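Local coordinates for GTPase-activating protein BEM3 (Saccharomyces cerevisiae S288C, PDB 6FSF) that stimulates GTP hydrolysis by CDC42 and, less efficiently, by RHO1, and carries tandem PX and PH domains in the piece described here, at residues 8-13 and 124-129; 20-25 and 40-45; 64-69 and 115-120; 207-212 and 223-228. All blocks are in the same frame, centred on the assembly; numbering follows the deposited sequence.

Contact 1: residues 8-13 and 124-129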
# COMPACT_ATOMS: atom_id res chain seq x y z
N PRO A 8 -24.37 -5.69 -6.83
CA PRO A 8 -23.74 -6.03 -8.12
C PRO A 8 -22.31 -6.53 -7.96
O PRO A 8 -21.50 -5.96 -7.23
CB PRO A 8 -23.77 -4.70 -8.89
CG PRO A 8 -23.95 -3.65 -7.84
CD PRO A 8 -24.85 -4.29 -6.83
N LEU A 9 -22.01 -7.62 -8.67
CA LEU A 9 -20.72 -8.28 -8.61
C LEU A 9 -19.87 -7.87 -9.80
O LEU A 9 -20.31 -7.99 -10.95
CB LEU A 9 -20.88 -9.80 -8.58
CG LEU A 9 -21.88 -10.38 -7.58
CD1 LEU A 9 -21.91 -11.90 -7.67
CD2 LEU A 9 -21.56 -9.94 -6.16
N PHE A 10 -18.65 -7.39 -9.53
CA PHE A 10 -17.74 -7.04 -10.61
C PHE A 10 -17.13 -8.27 -11.26
O PHE A 10 -16.88 -8.28 -12.47
CB PHE A 10 -16.64 -6.11 -10.11
CG PHE A 10 -17.11 -4.74 -9.72
CD1 PHE A 10 -18.43 -4.36 -9.89
CD2 PHE A 10 -16.23 -3.82 -9.17
CE1 PHE A 10 -18.87 -3.10 -9.53
CE2 PHE A 10 -16.66 -2.55 -8.81
CZ PHE A 10 -17.98 -2.20 -8.99
N VAL A 11 -16.88 -9.32 -10.47
CA VAL A 11 -16.30 -10.57 -10.96
C VAL A 11 -17.09 -11.72 -10.35
O VAL A 11 -17.21 -11.81 -9.13
CB VAL A 11 -14.81 -10.70 -10.61
CG1 VAL A 11 -14.28 -12.06 -11.04
CG2 VAL A 11 -14.00 -9.58 -11.26
N GLN A 12 -17.63 -12.59 -11.20
CA GLN A 12 -18.37 -13.74 -10.71
C GLN A 12 -17.42 -14.69 -9.98
O GLN A 12 -16.25 -14.81 -10.35
CB GLN A 12 -19.05 -14.47 -11.86
CG GLN A 12 -20.10 -13.64 -12.59
CD GLN A 12 -21.30 -13.32 -11.71
OE1 GLN A 12 -21.88 -14.21 -11.08
NE2 GLN A 12 -21.67 -12.05 -11.67
N PRO A 13 -17.89 -15.38 -8.93
CA PRO A 13 -16.99 -16.27 -8.18
C PRO A 13 -16.35 -17.35 -9.03
O PRO A 13 -15.19 -17.71 -8.80
CB PRO A 13 -17.92 -16.87 -7.11
CG PRO A 13 -18.99 -15.85 -6.93
CD PRO A 13 -19.22 -15.26 -8.29
N PHE A 124 -17.06 -8.38 -1.58
CA PHE A 124 -15.95 -7.67 -0.95
C PHE A 124 -15.23 -6.78 -1.96
O PHE A 124 -15.05 -5.58 -1.73
CB PHE A 124 -14.99 -8.69 -0.32
CG PHE A 124 -13.88 -8.07 0.48
CD1 PHE A 124 -14.11 -7.61 1.76
CD2 PHE A 124 -12.60 -7.98 -0.05
CE1 PHE A 124 -13.08 -7.05 2.50
CE2 PHE A 124 -11.57 -7.43 0.69
CZ PHE A 124 -11.81 -6.97 1.97
N ILE A 125 -14.83 -7.35 -3.10
CA ILE A 125 -14.07 -6.59 -4.10
C ILE A 125 -14.95 -5.72 -4.98
O ILE A 125 -14.42 -4.95 -5.79
CB ILE A 125 -13.24 -7.53 -5.00
CG1 ILE A 125 -14.16 -8.36 -5.90
CG2 ILE A 125 -12.37 -8.44 -4.16
CD1 ILE A 125 -13.41 -9.26 -6.87
N SER A 126 -16.27 -5.81 -4.85
CA SER A 126 -17.20 -4.99 -5.61
C SER A 126 -17.66 -3.75 -4.85
O SER A 126 -18.58 -3.06 -5.31
CB SER A 126 -18.41 -5.82 -6.04
OG SER A 126 -18.03 -6.87 -6.91
N THR A 127 -17.06 -3.47 -3.70
CA THR A 127 -17.40 -2.32 -2.88
C THR A 127 -16.15 -1.50 -2.60
O THR A 127 -15.02 -1.96 -2.81
CB THR A 127 -18.07 -2.74 -1.56
OG1 THR A 127 -17.32 -3.81 -0.97
CG2 THR A 127 -19.50 -3.20 -1.80
N ASP A 128 -16.36 -0.27 -2.11
CA ASP A 128 -15.28 0.67 -1.82
C ASP A 128 -14.39 0.88 -3.04
O ASP A 128 -13.17 0.99 -2.94
CB ASP A 128 -14.46 0.21 -0.62
CG ASP A 128 -15.29 0.05 0.63
OD1 ASP A 128 -15.59 1.07 1.29
OD2 ASP A 128 -15.65 -1.10 0.96
N THR A 129 -15.02 0.95 -4.22
CA THR A 129 -14.28 1.10 -5.46
C THR A 129 -13.54 2.43 -5.50
O THR A 129 -14.04 3.46 -5.04
CB THR A 129 -15.24 1.00 -6.65
OG1 THR A 129 -16.11 -0.12 -6.47
CG2 THR A 129 -14.47 0.83 -7.95
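Two first torsions meet in this contact: CG of Phe-10 lies beside its own backbone N and anti to the carbonyl carbon (chi1 -68°), and OG of Ser-126 takes the same position on its residue (chi1 -64°). Segment 8-13 packs here against the turn that follows helix 115-125, at the PX domain. The serine hydroxyl is the polar centre. Phe-10 N donates to Ser-126 OG over 2.7 Å in a nearly straight bond, 171° at the hydrogen, while the same OG is bonded to Ala-122 O one turn back in the helix. One hydroxyl thus ties the incoming chain to the end of the helix. An alanine in place of this serine would probably leave Phe-10 N and Ala-122 O without the hydroxyl that joins them and let the N-terminal segment drift from the helix end. Around the bond the packing is close: Ser-126 CB lies 3.3 Å from Pro-8 O, and Ser-126 CA sits over one face of the Phe-10 ring, 4.0 Å from its centroid and displaced toward the rim. Phe-51 meets the same phenylalanine edge-to-face, which joins the segment to strand 49-55 as well. Deeper in, the apolar part is small, CB of Val-11 lying 4.2 Å from CD1 of Ile-125. Leu-9 turns the other way and packs on Leu-119, Ala-122 and Gln-123 of the helix. At the far end of the Phe-10 ring a second hydroxyl arrives near the ring plane, with Thr-129 OG1 3.4 Å from Phe-10 CE2.

Contact 2: residues 20-25 and 40-45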
# COMPACT_ATOMS: atom_id res chain seq x y z
N GLN A 20 -5.64 -11.37 -11.65
CA GLN A 20 -4.50 -11.22 -10.76
C GLN A 20 -4.77 -10.05 -9.82
O GLN A 20 -5.49 -9.12 -10.16
CB GLN A 20 -3.21 -10.98 -11.54
CG GLN A 20 -2.96 -11.94 -12.68
CD GLN A 20 -1.80 -11.50 -13.56
OE1 GLN A 20 -1.95 -11.35 -14.77
NE2 GLN A 20 -0.65 -11.29 -12.94
N ILE A 21 -4.17 -10.12 -8.63
CA ILE A 21 -4.29 -9.04 -7.66
C ILE A 21 -2.91 -8.44 -7.43
O ILE A 21 -1.88 -9.09 -7.60
CB ILE A 21 -4.91 -9.53 -6.32
CG1 ILE A 21 -3.93 -10.42 -5.54
CG2 ILE A 21 -6.21 -10.27 -6.58
CD1 ILE A 21 -3.17 -9.69 -4.43
N GLU A 22 -2.90 -7.16 -7.04
CA GLU A 22 -1.67 -6.49 -6.65
C GLU A 22 -2.01 -5.48 -5.56
O GLU A 22 -2.72 -4.50 -5.82
CB GLU A 22 -1.01 -5.80 -7.84
CG GLU A 22 0.35 -5.19 -7.50
CD GLU A 22 0.98 -4.47 -8.68
OE1 GLU A 22 0.37 -4.45 -9.77
OE2 GLU A 22 2.09 -3.92 -8.51
N VAL A 23 -1.52 -5.73 -4.35
CA VAL A 23 -1.65 -4.77 -3.26
C VAL A 23 -0.71 -3.61 -3.56
O VAL A 23 0.51 -3.78 -3.56
CB VAL A 23 -1.34 -5.41 -1.90
CG1 VAL A 23 -1.55 -4.41 -0.78
CG2 VAL A 23 -2.20 -6.65 -1.70
N LEU A 24 -1.27 -2.44 -3.84
CA LEU A 24 -0.47 -1.30 -4.25
C LEU A 24 0.04 -0.47 -3.08
O LEU A 24 1.10 0.16 -3.19
CB LEU A 24 -1.27 -0.39 -5.19
CG LEU A 24 -1.77 -1.01 -6.51
CD1 LEU A 24 -2.62 -0.00 -7.28
CD2 LEU A 24 -0.60 -1.48 -7.36
N SER A 25 -0.67 -0.47 -1.96
CA SER A 25 -0.33 0.40 -0.84
C SER A 25 -1.12 -0.02 0.39
O SER A 25 -2.21 -0.60 0.29
CB SER A 25 -0.61 1.87 -1.15
OG SER A 25 -0.41 2.68 -0.01
N ALA A 40 -5.43 -3.61 -6.37
CA ALA A 40 -5.75 -3.55 -7.79
C ALA A 40 -6.14 -4.93 -8.29
O ALA A 40 -5.51 -5.93 -7.96
CB ALA A 40 -4.56 -3.02 -8.59
N ILE A 41 -7.20 -4.97 -9.09
CA ILE A 41 -7.68 -6.20 -9.73
C ILE A 41 -7.36 -6.11 -11.21
O ILE A 41 -7.70 -5.12 -11.87
CB ILE A 41 -9.19 -6.41 -9.49
CG1 ILE A 41 -9.46 -6.66 -8.01
CG2 ILE A 41 -9.70 -7.57 -10.32
CD1 ILE A 41 -8.85 -7.93 -7.48
N ILE A 42 -6.70 -7.14 -11.74
CA ILE A 42 -6.12 -7.12 -13.07
C ILE A 42 -6.61 -8.33 -13.86
O ILE A 42 -6.60 -9.45 -13.34
CB ILE A 42 -4.58 -7.10 -13.01
CG1 ILE A 42 -4.09 -5.76 -12.45
CG2 ILE A 42 -3.98 -7.37 -14.38
CD1 ILE A 42 -2.89 -5.87 -11.53
N ASP A 43 -7.05 -8.09 -15.09
CA ASP A 43 -7.43 -9.19 -15.98
C ASP A 43 -6.18 -9.93 -16.43
O ASP A 43 -5.24 -9.33 -16.94
CB ASP A 43 -8.20 -8.66 -17.19
CG ASP A 43 -8.55 -9.75 -18.18
OD1 ASP A 43 -7.98 -9.75 -19.30
OD2 ASP A 43 -9.38 -10.62 -17.85
N ARG A 44 -6.19 -11.26 -16.24
CA ARG A 44 -4.99 -12.06 -16.48
C ARG A 44 -4.54 -11.99 -17.93
O ARG A 44 -3.37 -11.73 -18.22
CB ARG A 44 -5.25 -13.51 -16.07
CG ARG A 44 -4.09 -14.46 -16.32
CD ARG A 44 -3.31 -14.71 -15.05
NE ARG A 44 -4.15 -15.32 -14.02
CZ ARG A 44 -3.73 -15.63 -12.79
NH1 ARG A 44 -2.48 -15.39 -12.43
NH2 ARG A 44 -4.58 -16.17 -11.93
N LYS A 45 -5.47 -12.24 -18.87
CA LYS A 45 -5.09 -12.37 -20.27
C LYS A 45 -4.70 -11.03 -20.89
O LYS A 45 -3.70 -10.95 -21.61
CB LYS A 45 -6.23 -13.02 -21.05
CG LYS A 45 -6.58 -14.43 -20.59
CD LYS A 45 -6.18 -15.46 -21.63
CE LYS A 45 -6.11 -16.86 -21.03
NZ LYS A 45 -5.77 -17.88 -22.06
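Gln-20 and Ile-42 open a ladder of four backbone hydrogen bonds, which pairs antiparallel strands 19-29 and 35-43 as a beta hairpin of the PX-domain sheet. Gln-20 N reaches Ile-42 O at 2.7 Å and Ile-42 N returns to Gln-20 O; Glu-22 and Ala-40 repeat the exchange, Ala-40 N lying 2.9 Å from Glu-22 O. Between them the non-hydrogen-bonded pair, Ile-21 and Ile-41, brings Ile-21 CA within 3.4 Å of Ala-40 O as a CA-H...O contact. Farther on, Leu-24 and Ser-25 both face Leu-38 in a classic beta bulge.

Apolar contacts divide between the faces. Ile-21 CG2 meets Ile-41 CD1 at 3.6 Å on the face covered by helix 90-107, whereas Leu-24 CD1 touches Ala-40 CB at 3.8 Å on the face that carries Gln-20, Glu-22 and Ile-42.

The last group is a methylene over a flat cation. Gln-20 CG lies over one face of the Arg-44 guanidinium, 3.5 Å from NH1, and the side chains cross at about a right angle. Arg-44 NH2 is bonded to Gly-17 O. An alanine in place of Gln-20 would probably uncover that guanidinium face and leave Arg-44 freer to turn. Backbone bonds thus carry the pairing, with apolar contacts on both faces, while packing and the Gly-17 bond place the charge ending the paired strands.

Contact 3: residues 64-69 and 115-120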
# COMPACT_ATOMS: atom_id res chain seq x y z
N ASP A 64 -11.69 -12.29 6.49
CA ASP A 64 -10.89 -13.44 6.91
C ASP A 64 -11.61 -14.25 7.98
O ASP A 64 -11.64 -15.48 7.92
CB ASP A 64 -9.52 -12.97 7.41
CG ASP A 64 -8.62 -14.13 7.80
OD1 ASP A 64 -8.15 -14.84 6.89
OD2 ASP A 64 -8.37 -14.31 9.01
N VAL A 65 -12.19 -13.57 8.97
CA VAL A 65 -12.93 -14.28 10.02
C VAL A 65 -14.09 -15.06 9.42
O VAL A 65 -14.35 -16.20 9.81
CB VAL A 65 -13.41 -13.29 11.10
CG1 VAL A 65 -14.42 -13.95 12.02
CG2 VAL A 65 -12.22 -12.77 11.91
N TYR A 66 -14.79 -14.46 8.46
CA TYR A 66 -15.90 -15.15 7.81
C TYR A 66 -15.43 -16.42 7.11
O TYR A 66 -16.13 -17.44 7.13
CB TYR A 66 -16.60 -14.22 6.82
CG TYR A 66 -17.71 -14.88 6.03
CD1 TYR A 66 -19.02 -14.89 6.51
CD2 TYR A 66 -17.46 -15.49 4.81
CE1 TYR A 66 -20.03 -15.50 5.79
CE2 TYR A 66 -18.47 -16.10 4.09
CZ TYR A 66 -19.75 -16.10 4.58
OH TYR A 66 -20.76 -16.71 3.87
N MET A 67 -14.25 -16.37 6.50
CA MET A 67 -13.79 -17.52 5.72
C MET A 67 -13.33 -18.65 6.62
O MET A 67 -13.64 -19.82 6.37
CB MET A 67 -12.69 -17.09 4.76
CG MET A 67 -13.19 -16.21 3.63
SD MET A 67 -11.94 -15.83 2.39
CE MET A 67 -10.80 -14.86 3.37
N LYS A 68 -12.60 -18.33 7.69
CA LYS A 68 -12.16 -19.37 8.62
C LYS A 68 -13.34 -20.18 9.14
O LYS A 68 -13.22 -21.39 9.37
CB LYS A 68 -11.40 -18.77 9.80
CG LYS A 68 -10.34 -17.74 9.46
CD LYS A 68 -9.07 -18.36 8.91
CE LYS A 68 -7.93 -17.35 8.97
NZ LYS A 68 -6.94 -17.55 7.87
N SER A 69 -14.49 -19.54 9.32
CA SER A 69 -15.64 -20.16 9.97
C SER A 69 -16.54 -20.91 9.00
O SER A 69 -17.23 -21.84 9.43
CB SER A 69 -16.47 -19.09 10.70
OG SER A 69 -16.58 -17.92 9.91
N LYS A 115 -20.94 -21.70 -2.32
CA LYS A 115 -21.67 -20.63 -3.00
C LYS A 115 -21.81 -19.39 -2.12
O LYS A 115 -21.70 -18.26 -2.61
CB LYS A 115 -23.05 -21.14 -3.43
CG LYS A 115 -22.99 -22.29 -4.42
CD LYS A 115 -24.39 -22.71 -4.84
CE LYS A 115 -24.38 -23.91 -5.77
NZ LYS A 115 -23.63 -23.63 -7.02
N ASN A 116 -22.04 -19.57 -0.82
CA ASN A 116 -22.18 -18.43 0.07
C ASN A 116 -20.85 -17.70 0.26
O ASN A 116 -20.81 -16.46 0.26
CB ASN A 116 -22.74 -18.88 1.42
CG ASN A 116 -21.96 -20.04 2.01
OD1 ASN A 116 -21.52 -20.94 1.29
ND2 ASN A 116 -21.78 -20.03 3.33
N VAL A 117 -19.75 -18.44 0.40
CA VAL A 117 -18.45 -17.81 0.63
C VAL A 117 -17.97 -17.10 -0.62
O VAL A 117 -17.42 -15.99 -0.55
CB VAL A 117 -17.43 -18.86 1.12
CG1 VAL A 117 -16.12 -18.19 1.47
CG2 VAL A 117 -17.99 -19.64 2.30
N GLY A 118 -18.14 -17.72 -1.79
CA GLY A 118 -17.72 -17.08 -3.02
C GLY A 118 -18.43 -15.77 -3.28
O GLY A 118 -17.83 -14.82 -3.78
N LEU A 119 -19.72 -15.71 -2.94
CA LEU A 119 -20.46 -14.46 -3.10
C LEU A 119 -19.93 -13.38 -2.17
O LEU A 119 -19.78 -12.22 -2.57
CB LEU A 119 -21.95 -14.70 -2.85
CG LEU A 119 -22.83 -13.45 -2.75
CD1 LEU A 119 -22.97 -12.76 -4.11
CD2 LEU A 119 -24.19 -13.81 -2.18
N LYS A 120 -19.62 -13.75 -0.92
CA LYS A 120 -19.11 -12.78 0.04
C LYS A 120 -17.79 -12.18 -0.44
O LYS A 120 -17.57 -10.97 -0.31
CB LYS A 120 -18.93 -13.45 1.41
CG LYS A 120 -18.80 -12.48 2.58
CD LYS A 120 -20.14 -11.90 2.96
CE LYS A 120 -20.03 -11.01 4.19
NZ LYS A 120 -21.35 -10.50 4.65
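Tyr-66 reaches across from helix 57-70 to helix 115-125, and most of the contact can be read along its side chain. From CB the chain sets out with CG anti to the backbone N (chi1 176°), which puts CG on the side of the other helix. Beyond CG, CD2 comes 4.0 Å from Lys-120 CG. This methylene lies over one face of the ring, displaced toward the rim, in a CH-pi contact. CE2 is the busiest atom: it meets Lys-120 CB at 3.8 Å, Val-117 CG2 at 4.0 Å and, in the ring plane at the edge, Val-117 CA at 3.9 Å. At the tip, OH lies 3.5 Å from Asn-116 ND2, with the ring and amide planes turned 70° apart. Lys-120 NZ is too far from the ring for more than a weak cation-pi attraction. Tyr-66 is also stacked with the ring of His-70, one turn along its own helix.

Beside the tyrosine, Met-67 CG touches Val-117 CG1 at 4.1 Å, and Met-67 continues onto Tyr-103 and Ile-107 of helix 90-107. The segment axes stay 10.7 Å apart and run 168° from one another, so the long tyrosine spans a wide separation. Such near-antiparallel packing, in which a long side chain reaches the other helix's backbone, joins two helices of the helical part of the PX fold.

Contact 4: residues 207-212 and 223-228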
# COMPACT_ATOMS: atom_id res chain seq x y z
N PHE A 207 15.90 7.47 1.81
CA PHE A 207 16.93 8.38 1.33
C PHE A 207 16.83 9.68 2.12
O PHE A 207 15.82 9.97 2.76
CB PHE A 207 16.80 8.64 -0.17
CG PHE A 207 15.39 8.92 -0.62
CD1 PHE A 207 14.60 7.90 -1.15
CD2 PHE A 207 14.85 10.19 -0.53
CE1 PHE A 207 13.31 8.15 -1.57
CE2 PHE A 207 13.56 10.45 -0.94
CZ PHE A 207 12.79 9.43 -1.46
N LEU A 208 17.90 10.47 2.07
CA LEU A 208 18.01 11.71 2.82
C LEU A 208 18.11 12.89 1.87
O LEU A 208 18.92 12.87 0.93
CB LEU A 208 19.23 11.68 3.75
CG LEU A 208 19.62 13.02 4.39
CD1 LEU A 208 18.47 13.55 5.23
CD2 LEU A 208 20.88 12.87 5.23
N ILE A 209 17.29 13.91 2.11
CA ILE A 209 17.33 15.16 1.36
C ILE A 209 17.81 16.25 2.31
O ILE A 209 17.16 16.55 3.31
CB ILE A 209 15.96 15.51 0.76
CG1 ILE A 209 15.47 14.39 -0.15
CG2 ILE A 209 16.04 16.82 -0.01
CD1 ILE A 209 14.18 14.70 -0.88
N THR A 210 18.96 16.84 1.99
CA THR A 210 19.59 17.87 2.82
C THR A 210 19.53 19.20 2.08
O THR A 210 20.35 19.47 1.20
CB THR A 210 21.04 17.49 3.16
OG1 THR A 210 21.07 16.19 3.76
CG2 THR A 210 21.63 18.50 4.13
N GLU A 211 18.56 20.04 2.45
CA GLU A 211 18.29 21.28 1.75
C GLU A 211 19.10 22.42 2.35
O GLU A 211 19.02 22.68 3.55
CB GLU A 211 16.79 21.61 1.80
CG GLU A 211 16.38 22.75 0.89
CD GLU A 211 14.93 23.16 1.10
OE1 GLU A 211 14.50 23.27 2.26
OE2 GLU A 211 14.22 23.36 0.09
N HIS A 212 19.87 23.11 1.51
CA HIS A 212 20.67 24.24 1.95
C HIS A 212 20.02 25.56 1.56
O HIS A 212 18.89 25.86 1.96
CB HIS A 212 22.08 24.16 1.37
CG HIS A 212 22.77 22.86 1.63
ND1 HIS A 212 22.80 22.28 2.88
CD2 HIS A 212 23.46 22.03 0.82
CE1 HIS A 212 23.48 21.14 2.82
NE2 HIS A 212 23.89 20.97 1.58
N TYR A 223 15.66 15.92 5.65
CA TYR A 223 14.40 15.19 5.66
C TYR A 223 14.66 13.74 5.28
O TYR A 223 15.26 13.47 4.23
CB TYR A 223 13.37 15.79 4.69
CG TYR A 223 12.94 17.22 4.98
CD1 TYR A 223 13.42 17.91 6.08
CD2 TYR A 223 12.05 17.89 4.16
CE1 TYR A 223 13.05 19.20 6.35
CE2 TYR A 223 11.66 19.19 4.43
CZ TYR A 223 12.17 19.84 5.52
OH TYR A 223 11.80 21.14 5.80
N TYR A 224 14.22 12.81 6.12
CA TYR A 224 14.35 11.38 5.85
C TYR A 224 13.03 10.87 5.27
O TYR A 224 11.98 11.02 5.89
CB TYR A 224 14.72 10.62 7.13
CG TYR A 224 16.04 11.06 7.72
CD1 TYR A 224 17.22 10.41 7.39
CD2 TYR A 224 16.10 12.15 8.58
CE1 TYR A 224 18.43 10.82 7.92
CE2 TYR A 224 17.31 12.56 9.12
CZ TYR A 224 18.47 11.89 8.79
OH TYR A 224 19.67 12.30 9.32
N ILE A 225 13.10 10.28 4.08
CA ILE A 225 11.92 9.88 3.33
C ILE A 225 12.08 8.43 2.90
O ILE A 225 13.12 8.05 2.36
CB ILE A 225 11.69 10.79 2.10
CG1 ILE A 225 11.50 12.24 2.55
CG2 ILE A 225 10.50 10.31 1.29
CD1 ILE A 225 11.71 13.25 1.44
N CYS A 226 11.04 7.62 3.13
CA CYS A 226 11.02 6.23 2.73
C CYS A 226 9.80 5.96 1.86
O CYS A 226 8.75 6.57 2.04
CB CYS A 226 11.01 5.30 3.95
SG CYS A 226 12.45 5.44 5.03
N THR A 227 9.96 5.04 0.91
CA THR A 227 8.86 4.57 0.09
C THR A 227 8.36 3.22 0.60
O THR A 227 9.00 2.57 1.44
CB THR A 227 9.29 4.46 -1.38
OG1 THR A 227 10.53 3.76 -1.48
CG2 THR A 227 9.43 5.84 -2.01
N GLU A 228 7.21 2.80 0.09
CA GLU A 228 6.63 1.54 0.52
C GLU A 228 7.34 0.34 -0.07
O GLU A 228 7.34 -0.74 0.53
CB GLU A 228 5.14 1.50 0.18
CG GLU A 228 4.31 2.52 0.94
CD GLU A 228 2.82 2.35 0.70
OE1 GLU A 228 2.26 3.13 -0.10
OE2 GLU A 228 2.23 1.44 1.30
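Phe-207 and Tyr-224 each present one ring face to the partner strand, on opposite sides of the sheet. Over the centre of one face of the Phe-207 ring sits a backbone oxygen, Ile-225 O, 3.7 Å above the plane; the same oxygen accepts the bond from Phe-207 N at 2.9 Å. Farther out on that ring, CE2 is 3.6 Å from Ile-225 CB and CZ is 3.7 Å from Ile-225 CG2. Phe-207 CG stands between the backbone N and the carbonyl carbon (chi1 45°), the crowded position, and this puts CG on the side of the partner strand. The Tyr-224 ring instead carries a methyl group: Leu-208 CD1 lies over the centre of one face, 3.9 Å from the centroid, in a CH-pi contact. The two side chains run side by side and point the same way, and Arg-148 of the neighbouring strand makes a cation-pi contact with the tyrosine.

Strands 206-211 and 221-226 form a beta hairpin in the antiparallel sheet of the PH domain. Phe-207 with Ile-225 and Ile-209 with Tyr-223 are its hydrogen-bonded pairs; Leu-208 with Tyr-224 is the non-hydrogen-bonded one between them. Ile-225 N gives a nearly straight bond to Phe-207 O, 173° at the hydrogen, and Ile-209 N meets Tyr-223 O at 3.0 Å. On the Phe-207 side, Ile-225 also packs on Leu-145 and Leu-147 of strand 142-148, and its CD1 touches Ile-209 CD1 at 3.7 Å.

In the fold
Contacts 2 and 4 illustrate one principle in two domains: each pairs the two strands of an antiparallel hairpin with four backbone hydrogen bonds. Contact 4 is buried and mainly aromatic and aliphatic, whereas contact 2 is partly buried and ends in a methylene over a guanidinium. Their centres lie about 30 Å apart, yet Ser-25 OG and Glu-228 OE1 approach to 2.7 Å, a probable hydrogen bond between the PX and PH parts. Contacts 1 and 3, both partly buried, share helix 115-125. One ties its end to the N-terminal segment through a hydroxyl; the other sets it beside helix 57-70 by side-chain packing. They touch where Leu-9 CD2 meets Leu-119 CD1 at 3.8 Å.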